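Local coordinates for ECL CdiI (Enterobacter cloacae subsp. cloacae, PDB 4NTQ), which serves as the immunity protein of a contact-dependent growth inhibition system, pairing with the toxic ribosomal RNase domain of CdiA in the toxin-immunity complex, at residues K88-N93 against I126-T131; V81-D86 against E114-H119; K59-L64 against N108-I113; I4-E9 against L17-S22. One frame throughout, in Å; residues are numbered along the deposited sequence.

In the fold
Interactions 1, 2 and 3 all reach one four-stranded antiparallel sheet, ordered 61-65, 76-85, 88-97, 129-132, and their segments alternate along the chain. Interaction 1 pairs its last two strands; interactions 2 and 3 lay successive parts of the segment 108-119 against strands 76-85 and 61-65. The centres of 1 and 2 lie about 8 Å apart and those of 2 and 3 about 10 Å, so the three follow one another across the sheet. Interaction 4 comes first in the chain and belongs to the other, N-terminal sheet, with its centre about 22 to 26 Å from the rest. Only interactions 1 and 2 touch the toxin chain.

Interaction 1: K88-N93 against I126-T131; sequences KVYVQN and ISEWHT
The ring of Tyr90 has CG of Lys88 over one face, offset toward the rim, while the carboxylate of Glu128 crosses it obliquely, OE1 of Glu128 lying 3.4 Å from CD1 of Tyr90 and the two planes 34° apart. The Trp129 indole takes the carbonyl oxygen of Val91 at its edge, in the ring plane, with CE3 of Trp129 3.4 Å from that oxygen. Gln92, extended beyond CG, sends NE2 to OE2 of Glu128 over 3.0 Å; the acceptor lies in the amide plane of Gln92, but the donor comes from above the carboxylate plane. The same NE2 also bonds the carbonyl of Thr117, and OE2 of Glu128 forms a salt bridge with Arg116, which probably favours the ionised carboxylate. At the other branch of the amide, OE1 of Gln92 meets the CG2 methyl of Ile126 at 3.2 Å. Small beta-branched residues suit the buried face: Val91 and Thr131 pack against Ile25, and Val89 against Leu82, Phe84 and Val136. Where regular pairing ends, water 1 accepts from N of Asn93 and lies in hydrogen-bonding position to O of Ser127. Asp235 of the toxin chain binds both Ser127 OG and Glu128 N. Four backbone bonds make the hydrogen-bonded pairs Val89-Thr131 and Val91-Trp129, with the non-hydrogen-bonded pair Tyr90-His130 between them, the pattern of an antiparallel beta sheet, here at the strand outermost within this chain.

Interaction 2: V81-D86 against E114-H119; sequences VLYFED and ESRTTH
The irregular loop between strands 88-97 and 129-132 folds back here over one face of the antiparallel sheet, and strand 76-85 receives it through two side chains, Tyr83 and Glu85. Tyr83 has its CG anti to the carbonyl carbon (chi1 -72°), which extends the ring toward the loop. The hydroxyl at its tip donates a hydrogen bond to the backbone oxygen of Glu114, OH of Tyr83 lying 2.7 Å from O of Glu114, nearly along the C=O axis. A tyrosine suits the place because it offers a donor at the far end of a flat apolar surface. Over that surface sits Arg116: its CB stands 3.5 Å from the centroid of the Tyr83 ring and only 6° off the normal, a CH-pi contact, while CD of Arg116 lies near CG and CD2 of Tyr83. Alternate residues of a beta strand face the same way, so Glu85, two places after Tyr83, meets the same arginine. With CG anti to the backbone N (chi1 168°) and the chain extended as far as NE, Arg116 carries its guanidinium past the ring to form a salt bridge, NH1 of Arg116 to OE2 of Glu85 at 2.9 Å. NE of Arg116 forms a second salt bridge with Glu128, and the guanidinium makes a cation-pi contact with Tyr90. Two carboxylates probably stabilise its positive charge. From the same loop, Thr117 OG1 bonds Lys221 of the toxin chain.

Interaction 3: K59-L64 against N108-I113; sequences KTHSAL and NINKFI
ND2 of Asn110 is held by two hydrogen bonds, to OE1 of Glu54 and OG of Ser51 of helix 41-58. At the other branch of the amide, OD1 of Asn110 accepts from the backbone N of Ala63 at 2.7 Å, in the plane of the side-chain carbonyl. Asparagine suits this junction because one short flat group can accept from the strand and donate to the helix at once; these bonds hold its amide in a definite rotation. The backbone oxygen of the same residue accepts a hydrogen bond from His61: NE2 of His61 lies 2.8 Å from O of Asn110, the donor on a carbonyl lone pair, the acceptor in the imidazole plane and the N-H...O angle 166°. His61 therefore carries its hydrogen on NE2 in this bond. Its CG sits between the backbone N and the carbonyl carbon (chi1 53°), the crowded position. Over one face of the imidazole, toward the rim, lies the CG2 methyl of Ile113, 3.6 Å from the His61 ring centroid in a CH-pi contact. Ala63, two residues on, turns its methyl toward the loop as well: CB of Ala63 meets CD1 of Ile109 at 3.7 Å and CG1 of Ile113 at 3.6 Å, and its small size permits this close approach of backbone to backbone. The contact lays a 3-10 turn, residues 109-111, against strand 61-65, the outermost strand of the four-stranded antiparallel sheet within this chain, where that strand follows helix 41-58.

Interaction 4: I4-E9 against L17-S22; sequences IFSKGE and LVQPSS
Lys7 runs its extended side chain alongside strand 17-22, CG passing near the oxygen of Pro20 and CE reaching 3.5 Å from OG of Ser22. Water 2 joins the ends of the two side chains, accepting from NZ of Lys7 and hydrogen-bonded to OG of Ser22. The pairing is antiparallel, between strands 2-6 and 16-25 of the N-terminal sheet: Phe5 and Ser22 form a hydrogen-bonded pair, N of Phe5 to O of Ser22 and N of Ser22 to O of Phe5 both 2.8 Å, followed by the non-hydrogen-bonded pair Ser6-Ser21. The small serines suit this close pairing, CB of Ser21 lying 3.3 Å from O of Phe5. Beyond Ser6 the first segment leaves regular strand geometry, yet N of Lys7 still reaches O of Pro20 at 2.9 Å, from above the carbonyl plane. Proline has no N-H to offer, and the side chain of Gln19 supplies a donor next to it. Bent at chi2 (54°), Gln19 turns its amide back, so that NE2 of Gln19 gives one hydrogen to O of Pro20 at 2.6 Å, on a lone pair, and the other to O of Gly8 at 3.0 Å, nearly along the C=O axis.

Interaction 1: K88-N93 against I126-T131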
# COMPACT_ATOMS: atom_id res chain seq x y z
N LYS B 88 19.74 -4.72 -8.30
CA LYS B 88 19.15 -4.23 -7.06
C LYS B 88 17.75 -3.73 -7.33
O LYS B 88 17.49 -3.16 -8.39
CB LYS B 88 20.01 -3.11 -6.46
CG LYS B 88 19.53 -2.64 -5.08
CD LYS B 88 20.59 -1.82 -4.33
CE LYS B 88 21.76 -2.69 -3.89
NZ LYS B 88 22.70 -1.94 -3.00
N VAL B 89 16.84 -3.96 -6.39
CA VAL B 89 15.46 -3.54 -6.54
C VAL B 89 15.06 -2.71 -5.34
O VAL B 89 15.12 -3.20 -4.22
CB VAL B 89 14.50 -4.74 -6.63
CG1 VAL B 89 13.08 -4.26 -6.91
CG2 VAL B 89 14.95 -5.71 -7.72
N TYR B 90 14.67 -1.45 -5.57
CA TYR B 90 14.17 -0.59 -4.50
C TYR B 90 12.67 -0.75 -4.41
O TYR B 90 12.00 -0.94 -5.43
CB TYR B 90 14.56 0.88 -4.71
CG TYR B 90 16.06 1.08 -4.79
CD1 TYR B 90 16.84 1.17 -3.64
CD2 TYR B 90 16.70 1.12 -6.02
CE1 TYR B 90 18.22 1.31 -3.72
CE2 TYR B 90 18.08 1.27 -6.12
CZ TYR B 90 18.84 1.36 -4.96
OH TYR B 90 20.20 1.50 -5.06
N VAL B 91 12.16 -0.68 -3.19
CA VAL B 91 10.76 -0.90 -2.94
C VAL B 91 10.23 0.22 -2.07
O VAL B 91 10.80 0.56 -1.03
CB VAL B 91 10.50 -2.24 -2.20
CG1 VAL B 91 9.00 -2.54 -2.16
CG2 VAL B 91 11.25 -3.39 -2.86
N GLN B 92 9.11 0.78 -2.51
CA GLN B 92 8.48 1.88 -1.80
C GLN B 92 7.03 1.51 -1.61
O GLN B 92 6.54 0.58 -2.25
CB GLN B 92 8.61 3.18 -2.61
CG GLN B 92 10.03 3.68 -2.67
CD GLN B 92 10.17 5.04 -3.33
OE1 GLN B 92 9.20 5.77 -3.53
NE2 GLN B 92 11.40 5.39 -3.68
N ASN B 93 6.35 2.23 -0.72
CA ASN B 93 4.98 1.91 -0.36
C ASN B 93 4.21 3.18 -0.63
O ASN B 93 4.36 4.17 0.08
CB ASN B 93 4.93 1.51 1.12
CG ASN B 93 3.50 1.29 1.64
OD1 ASN B 93 3.22 1.57 2.82
ND2 ASN B 93 2.60 0.78 0.78
N ILE B 126 11.57 9.60 1.57
CA ILE B 126 10.57 8.65 1.11
C ILE B 126 10.97 7.30 1.69
O ILE B 126 12.12 6.90 1.60
CB ILE B 126 10.55 8.56 -0.41
CG1 ILE B 126 10.35 9.95 -1.03
CG2 ILE B 126 9.47 7.58 -0.88
CD1 ILE B 126 9.00 10.50 -0.79
N SER B 127 10.02 6.61 2.30
CA SER B 127 10.32 5.29 2.84
C SER B 127 10.75 4.36 1.71
O SER B 127 10.16 4.37 0.64
CB SER B 127 9.11 4.73 3.59
OG SER B 127 8.82 5.46 4.78
N GLU B 128 11.78 3.56 1.95
CA GLU B 128 12.33 2.69 0.92
C GLU B 128 13.04 1.47 1.50
O GLU B 128 13.74 1.56 2.51
CB GLU B 128 13.29 3.49 0.02
CG GLU B 128 13.70 2.75 -1.25
CD GLU B 128 14.54 3.62 -2.19
OE1 GLU B 128 15.74 3.82 -1.90
OE2 GLU B 128 14.01 4.09 -3.21
N TRP B 129 12.87 0.33 0.86
CA TRP B 129 13.58 -0.88 1.27
C TRP B 129 14.25 -1.47 0.03
O TRP B 129 13.97 -1.04 -1.09
CB TRP B 129 12.58 -1.89 1.87
CG TRP B 129 11.87 -1.41 3.13
CD1 TRP B 129 12.16 -1.79 4.42
CD2 TRP B 129 10.76 -0.51 3.22
NE1 TRP B 129 11.30 -1.16 5.30
CE2 TRP B 129 10.43 -0.38 4.59
CE3 TRP B 129 10.01 0.20 2.28
CZ2 TRP B 129 9.39 0.44 5.04
CZ3 TRP B 129 8.98 1.02 2.73
CH2 TRP B 129 8.67 1.13 4.10
N HIS B 130 15.12 -2.45 0.20
CA HIS B 130 15.71 -3.07 -0.97
C HIS B 130 15.89 -4.57 -0.88
O HIS B 130 16.02 -5.13 0.20
CB HIS B 130 17.03 -2.40 -1.33
CG HIS B 130 18.10 -2.58 -0.30
ND1 HIS B 130 18.26 -1.73 0.77
CD2 HIS B 130 19.09 -3.50 -0.21
CE1 HIS B 130 19.30 -2.13 1.50
NE2 HIS B 130 19.82 -3.20 0.92
N THR B 131 15.87 -5.20 -2.05
CA THR B 131 16.14 -6.61 -2.19
C THR B 131 16.78 -6.84 -3.56
O THR B 131 16.77 -5.95 -4.40
CB THR B 131 14.86 -7.45 -2.02
OG1 THR B 131 15.20 -8.83 -2.04
CG2 THR B 131 13.84 -7.17 -3.14
O HOH W 1 7.33 4.51 0.27

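Interaction 2: V81-D86 against E114-H119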
# COMPACT_ATOMS: atom_id res chain seq x y z
N VAL B 81 5.75 -0.66 -4.64
CA VAL B 81 6.30 -0.33 -5.94
C VAL B 81 7.77 -0.72 -6.04
O VAL B 81 8.58 -0.33 -5.19
CB VAL B 81 6.18 1.19 -6.19
CG1 VAL B 81 6.92 1.58 -7.45
CG2 VAL B 81 4.71 1.58 -6.27
N LEU B 82 8.10 -1.50 -7.07
CA LEU B 82 9.46 -2.02 -7.23
C LEU B 82 10.15 -1.24 -8.34
O LEU B 82 9.61 -1.08 -9.43
CB LEU B 82 9.43 -3.51 -7.60
CG LEU B 82 9.19 -4.53 -6.48
CD1 LEU B 82 7.94 -4.25 -5.66
CD2 LEU B 82 9.12 -5.92 -7.07
N TYR B 83 11.34 -0.72 -8.05
CA TYR B 83 12.09 -0.01 -9.06
C TYR B 83 13.35 -0.80 -9.35
O TYR B 83 14.07 -1.14 -8.43
CB TYR B 83 12.47 1.39 -8.57
CG TYR B 83 11.34 2.40 -8.48
CD1 TYR B 83 10.87 3.04 -9.63
CD2 TYR B 83 10.78 2.75 -7.25
CE1 TYR B 83 9.86 3.99 -9.55
CE2 TYR B 83 9.75 3.71 -7.16
CZ TYR B 83 9.30 4.31 -8.32
OH TYR B 83 8.29 5.24 -8.27
N PHE B 84 13.60 -1.10 -10.61
CA PHE B 84 14.75 -1.92 -10.97
C PHE B 84 15.98 -1.13 -11.40
O PHE B 84 15.90 -0.31 -12.32
CB PHE B 84 14.35 -2.89 -12.07
CG PHE B 84 13.18 -3.74 -11.72
CD1 PHE B 84 13.33 -4.84 -10.88
CD2 PHE B 84 11.91 -3.43 -12.19
CE1 PHE B 84 12.25 -5.63 -10.53
CE2 PHE B 84 10.81 -4.22 -11.84
CZ PHE B 84 10.98 -5.33 -11.01
N GLU B 85 17.10 -1.35 -10.71
CA GLU B 85 18.38 -0.78 -11.12
C GLU B 85 19.47 -1.83 -11.03
O GLU B 85 19.92 -2.17 -9.92
CB GLU B 85 18.75 0.42 -10.26
CG GLU B 85 17.90 1.63 -10.55
CD GLU B 85 18.30 2.82 -9.72
OE1 GLU B 85 19.53 3.05 -9.52
OE2 GLU B 85 17.39 3.53 -9.27
N ASP B 86 19.87 -2.32 -12.19
CA ASP B 86 20.79 -3.45 -12.30
C ASP B 86 20.31 -4.70 -11.53
O ASP B 86 19.24 -5.22 -11.86
CB ASP B 86 22.20 -3.01 -11.93
CG ASP B 86 22.66 -1.82 -12.76
OD1 ASP B 86 23.43 -0.97 -12.24
OD2 ASP B 86 22.24 -1.73 -13.93
N GLU B 114 5.15 6.98 -11.28
CA GLU B 114 6.18 7.69 -11.99
C GLU B 114 7.55 7.31 -11.47
O GLU B 114 7.67 6.48 -10.57
CB GLU B 114 5.96 9.20 -11.95
CG GLU B 114 6.15 9.83 -10.59
CD GLU B 114 5.67 11.26 -10.59
OE1 GLU B 114 5.01 11.67 -11.57
OE2 GLU B 114 5.96 11.97 -9.60
N SER B 115 8.58 7.91 -12.06
CA SER B 115 9.94 7.47 -11.81
C SER B 115 10.29 7.67 -10.35
O SER B 115 9.56 8.34 -9.62
CB SER B 115 10.93 8.17 -12.74
OG SER B 115 11.54 9.28 -12.11
N ARG B 116 11.40 7.08 -9.93
CA ARG B 116 11.73 6.95 -8.52
C ARG B 116 12.30 8.23 -7.93
O ARG B 116 13.14 8.87 -8.55
CB ARG B 116 12.76 5.83 -8.34
CG ARG B 116 13.42 5.77 -6.97
CD ARG B 116 14.32 4.54 -6.88
NE ARG B 116 15.10 4.50 -5.65
CZ ARG B 116 16.41 4.69 -5.58
NH1 ARG B 116 17.11 4.93 -6.69
NH2 ARG B 116 17.02 4.64 -4.41
N THR B 117 11.84 8.58 -6.73
CA THR B 117 12.48 9.62 -5.93
C THR B 117 12.80 9.14 -4.51
O THR B 117 12.15 8.22 -3.98
CB THR B 117 11.60 10.89 -5.82
OG1 THR B 117 10.40 10.59 -5.09
CG2 THR B 117 11.25 11.44 -7.21
N THR B 118 13.78 9.78 -3.90
CA THR B 118 14.18 9.44 -2.54
C THR B 118 13.77 10.46 -1.46
O THR B 118 13.75 10.13 -0.28
CB THR B 118 15.68 9.19 -2.47
OG1 THR B 118 16.38 10.35 -2.92
CG2 THR B 118 16.05 7.99 -3.35
N HIS B 119 13.45 11.69 -1.86
CA HIS B 119 12.97 12.71 -0.92
C HIS B 119 11.91 13.55 -1.63
O HIS B 119 11.99 13.73 -2.84
CB HIS B 119 14.11 13.62 -0.43
CG HIS B 119 15.34 12.87 0.02
ND1 HIS B 119 16.33 12.49 -0.86
CD2 HIS B 119 15.73 12.44 1.24
CE1 HIS B 119 17.28 11.85 -0.19
NE2 HIS B 119 16.94 11.81 1.08

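Interaction 3: K59-L64 against N108-I113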
# COMPACT_ATOMS: atom_id res chain seq x y z
N LYS B 59 12.96 -3.28 -17.12
CA LYS B 59 13.68 -2.79 -15.94
C LYS B 59 13.29 -1.37 -15.53
O LYS B 59 14.13 -0.55 -15.19
CB LYS B 59 15.19 -2.91 -16.16
CG LYS B 59 15.67 -4.35 -16.38
CD LYS B 59 15.46 -5.20 -15.13
CE LYS B 59 15.97 -6.62 -15.31
NZ LYS B 59 14.96 -7.51 -15.95
N THR B 60 11.99 -1.09 -15.56
CA THR B 60 11.47 0.19 -15.09
C THR B 60 10.91 0.03 -13.68
O THR B 60 11.66 0.05 -12.70
CB THR B 60 10.39 0.72 -16.03
OG1 THR B 60 9.44 -0.32 -16.27
CG2 THR B 60 11.03 1.14 -17.36
N HIS B 61 9.61 -0.18 -13.56
CA HIS B 61 9.00 -0.42 -12.26
C HIS B 61 7.85 -1.40 -12.33
O HIS B 61 7.28 -1.63 -13.39
CB HIS B 61 8.54 0.88 -11.61
CG HIS B 61 7.65 1.72 -12.49
ND1 HIS B 61 8.12 2.79 -13.22
CD2 HIS B 61 6.32 1.63 -12.75
CE1 HIS B 61 7.11 3.33 -13.89
NE2 HIS B 61 6.02 2.65 -13.62
N SER B 62 7.51 -1.98 -11.18
CA SER B 62 6.37 -2.88 -11.04
C SER B 62 5.54 -2.50 -9.83
O SER B 62 5.99 -2.63 -8.68
CB SER B 62 6.84 -4.33 -10.89
OG SER B 62 7.22 -4.86 -12.14
N ALA B 63 4.33 -2.03 -10.07
CA ALA B 63 3.46 -1.67 -8.96
C ALA B 63 2.62 -2.87 -8.59
O ALA B 63 1.92 -3.42 -9.46
CB ALA B 63 2.58 -0.52 -9.34
N LEU B 64 2.70 -3.27 -7.32
CA LEU B 64 1.93 -4.39 -6.77
C LEU B 64 0.83 -3.87 -5.87
O LEU B 64 1.11 -3.46 -4.74
CB LEU B 64 2.83 -5.30 -5.92
CG LEU B 64 4.12 -5.82 -6.54
CD1 LEU B 64 4.92 -6.65 -5.54
CD2 LEU B 64 3.82 -6.63 -7.77
N ASN B 108 -3.70 -1.07 -16.03
CA ASN B 108 -2.84 0.06 -16.37
C ASN B 108 -2.03 0.60 -15.19
O ASN B 108 -1.43 1.68 -15.30
CB ASN B 108 -3.67 1.21 -16.97
CG ASN B 108 -4.28 0.86 -18.31
OD1 ASN B 108 -3.74 0.05 -19.06
ND2 ASN B 108 -5.43 1.48 -18.61
N ILE B 109 -2.01 -0.12 -14.07
CA ILE B 109 -1.41 0.37 -12.83
C ILE B 109 0.02 0.94 -12.97
O ILE B 109 0.39 1.88 -12.27
CB ILE B 109 -1.45 -0.71 -11.70
CG1 ILE B 109 -0.98 -0.13 -10.37
CG2 ILE B 109 -0.58 -1.89 -12.06
CD1 ILE B 109 -1.06 -1.12 -9.19
N ASN B 110 0.82 0.36 -13.86
CA ASN B 110 2.19 0.81 -13.97
C ASN B 110 2.32 2.19 -14.63
O ASN B 110 3.32 2.86 -14.43
CB ASN B 110 3.07 -0.24 -14.67
CG ASN B 110 3.50 -1.35 -13.71
OD1 ASN B 110 3.78 -1.09 -12.55
ND2 ASN B 110 3.54 -2.58 -14.20
N LYS B 111 1.28 2.60 -15.37
CA LYS B 111 1.20 3.95 -15.92
C LYS B 111 0.94 5.00 -14.83
O LYS B 111 1.25 6.17 -15.02
CB LYS B 111 0.09 4.06 -16.98
CG LYS B 111 0.29 3.23 -18.25
CD LYS B 111 1.57 3.62 -18.98
CE LYS B 111 1.53 5.07 -19.48
NZ LYS B 111 2.80 5.47 -20.18
N PHE B 112 0.38 4.57 -13.70
CA PHE B 112 -0.01 5.52 -12.65
C PHE B 112 1.13 5.78 -11.68
O PHE B 112 1.00 6.50 -10.70
CB PHE B 112 -1.28 5.05 -11.94
CG PHE B 112 -2.50 5.07 -12.81
CD1 PHE B 112 -3.46 6.06 -12.66
CD2 PHE B 112 -2.66 4.13 -13.82
CE1 PHE B 112 -4.59 6.09 -13.49
CE2 PHE B 112 -3.77 4.15 -14.65
CZ PHE B 112 -4.75 5.14 -14.48
N ILE B 113 2.27 5.18 -11.99
CA ILE B 113 3.44 5.25 -11.14
C ILE B 113 4.49 6.02 -11.91
O ILE B 113 4.71 5.73 -13.09
CB ILE B 113 4.02 3.84 -10.91
CG1 ILE B 113 3.06 3.01 -10.04
CG2 ILE B 113 5.42 3.92 -10.32
CD1 ILE B 113 2.53 3.77 -8.82

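Interaction 4: I4-E9 against L17-S22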
# COMPACT_ATOMS: atom_id res chain seq x y z
N ILE B 4 4.63 -11.45 -1.35
CA ILE B 4 3.46 -11.17 -0.57
C ILE B 4 2.74 -12.49 -0.32
O ILE B 4 2.39 -13.19 -1.28
CB ILE B 4 2.55 -10.21 -1.33
CG1 ILE B 4 3.28 -8.88 -1.59
CG2 ILE B 4 1.24 -10.00 -0.56
CD1 ILE B 4 2.50 -7.92 -2.49
N PHE B 5 2.51 -12.84 0.95
CA PHE B 5 2.08 -14.18 1.32
C PHE B 5 0.88 -14.18 2.25
O PHE B 5 0.80 -13.38 3.17
CB PHE B 5 3.24 -14.91 2.02
CG PHE B 5 4.50 -14.91 1.23
CD1 PHE B 5 4.74 -15.90 0.29
CD2 PHE B 5 5.43 -13.88 1.39
CE1 PHE B 5 5.89 -15.90 -0.45
CE2 PHE B 5 6.59 -13.88 0.64
CZ PHE B 5 6.81 -14.89 -0.28
N SER B 6 -0.05 -15.10 2.00
CA SER B 6 -1.22 -15.27 2.86
C SER B 6 -0.81 -15.83 4.20
O SER B 6 0.13 -16.62 4.28
CB SER B 6 -2.20 -16.26 2.23
OG SER B 6 -2.60 -15.83 0.95
N LYS B 7 -1.51 -15.42 5.26
CA LYS B 7 -1.48 -16.15 6.51
C LYS B 7 -2.73 -17.04 6.58
O LYS B 7 -2.92 -17.89 5.71
CB LYS B 7 -1.40 -15.17 7.68
CG LYS B 7 -0.26 -14.19 7.52
CD LYS B 7 -0.26 -13.14 8.62
CE LYS B 7 1.14 -12.64 8.94
NZ LYS B 7 1.14 -11.94 10.25
N GLY B 8 -3.58 -16.85 7.59
CA GLY B 8 -4.71 -17.73 7.85
C GLY B 8 -6.01 -17.38 7.12
O GLY B 8 -6.01 -16.68 6.13
N GLU B 9 -7.13 -17.89 7.62
CA GLU B 9 -8.40 -17.72 6.93
C GLU B 9 -8.85 -16.25 6.87
O GLU B 9 -8.48 -15.45 7.72
CB GLU B 9 -9.48 -18.59 7.57
CG GLU B 9 -9.63 -18.42 9.06
CD GLU B 9 -10.44 -19.56 9.66
OE1 GLU B 9 -10.84 -20.45 8.87
OE2 GLU B 9 -10.67 -19.56 10.89
N LEU B 17 -14.47 -8.28 4.55
CA LEU B 17 -13.64 -9.49 4.54
C LEU B 17 -12.27 -9.22 3.95
O LEU B 17 -12.14 -8.76 2.82
CB LEU B 17 -14.31 -10.60 3.73
CG LEU B 17 -13.92 -12.06 4.01
CD1 LEU B 17 -14.33 -12.48 5.43
CD2 LEU B 17 -14.56 -12.99 2.96
N VAL B 18 -11.24 -9.52 4.72
CA VAL B 18 -9.88 -9.30 4.24
C VAL B 18 -9.08 -10.57 4.38
O VAL B 18 -9.45 -11.49 5.11
CB VAL B 18 -9.18 -8.16 4.99
CG1 VAL B 18 -10.06 -6.89 5.00
CG2 VAL B 18 -8.84 -8.60 6.41
N GLN B 19 -7.99 -10.62 3.64
CA GLN B 19 -7.06 -11.73 3.69
C GLN B 19 -5.82 -11.26 4.44
O GLN B 19 -5.07 -10.41 3.92
CB GLN B 19 -6.69 -12.17 2.27
CG GLN B 19 -5.61 -13.22 2.21
CD GLN B 19 -5.93 -14.43 3.06
OE1 GLN B 19 -6.77 -15.25 2.70
NE2 GLN B 19 -5.25 -14.56 4.20
N PRO B 20 -5.62 -11.77 5.67
CA PRO B 20 -4.39 -11.42 6.38
C PRO B 20 -3.21 -11.95 5.60
O PRO B 20 -3.27 -13.07 5.12
CB PRO B 20 -4.52 -12.14 7.73
CG PRO B 20 -5.98 -12.39 7.90
CD PRO B 20 -6.50 -12.62 6.48
N SER B 21 -2.18 -11.12 5.44
CA SER B 21 -1.04 -11.40 4.58
C SER B 21 0.18 -10.67 5.10
O SER B 21 0.09 -9.80 5.97
CB SER B 21 -1.28 -10.87 3.16
OG SER B 21 -2.51 -11.30 2.61
N SER B 22 1.33 -10.98 4.52
CA SER B 22 2.55 -10.23 4.79
C SER B 22 3.24 -9.89 3.50
O SER B 22 3.18 -10.64 2.52
CB SER B 22 3.51 -11.04 5.64
OG SER B 22 3.34 -10.71 7.00
O HOH W 2 3.83 -10.18 9.74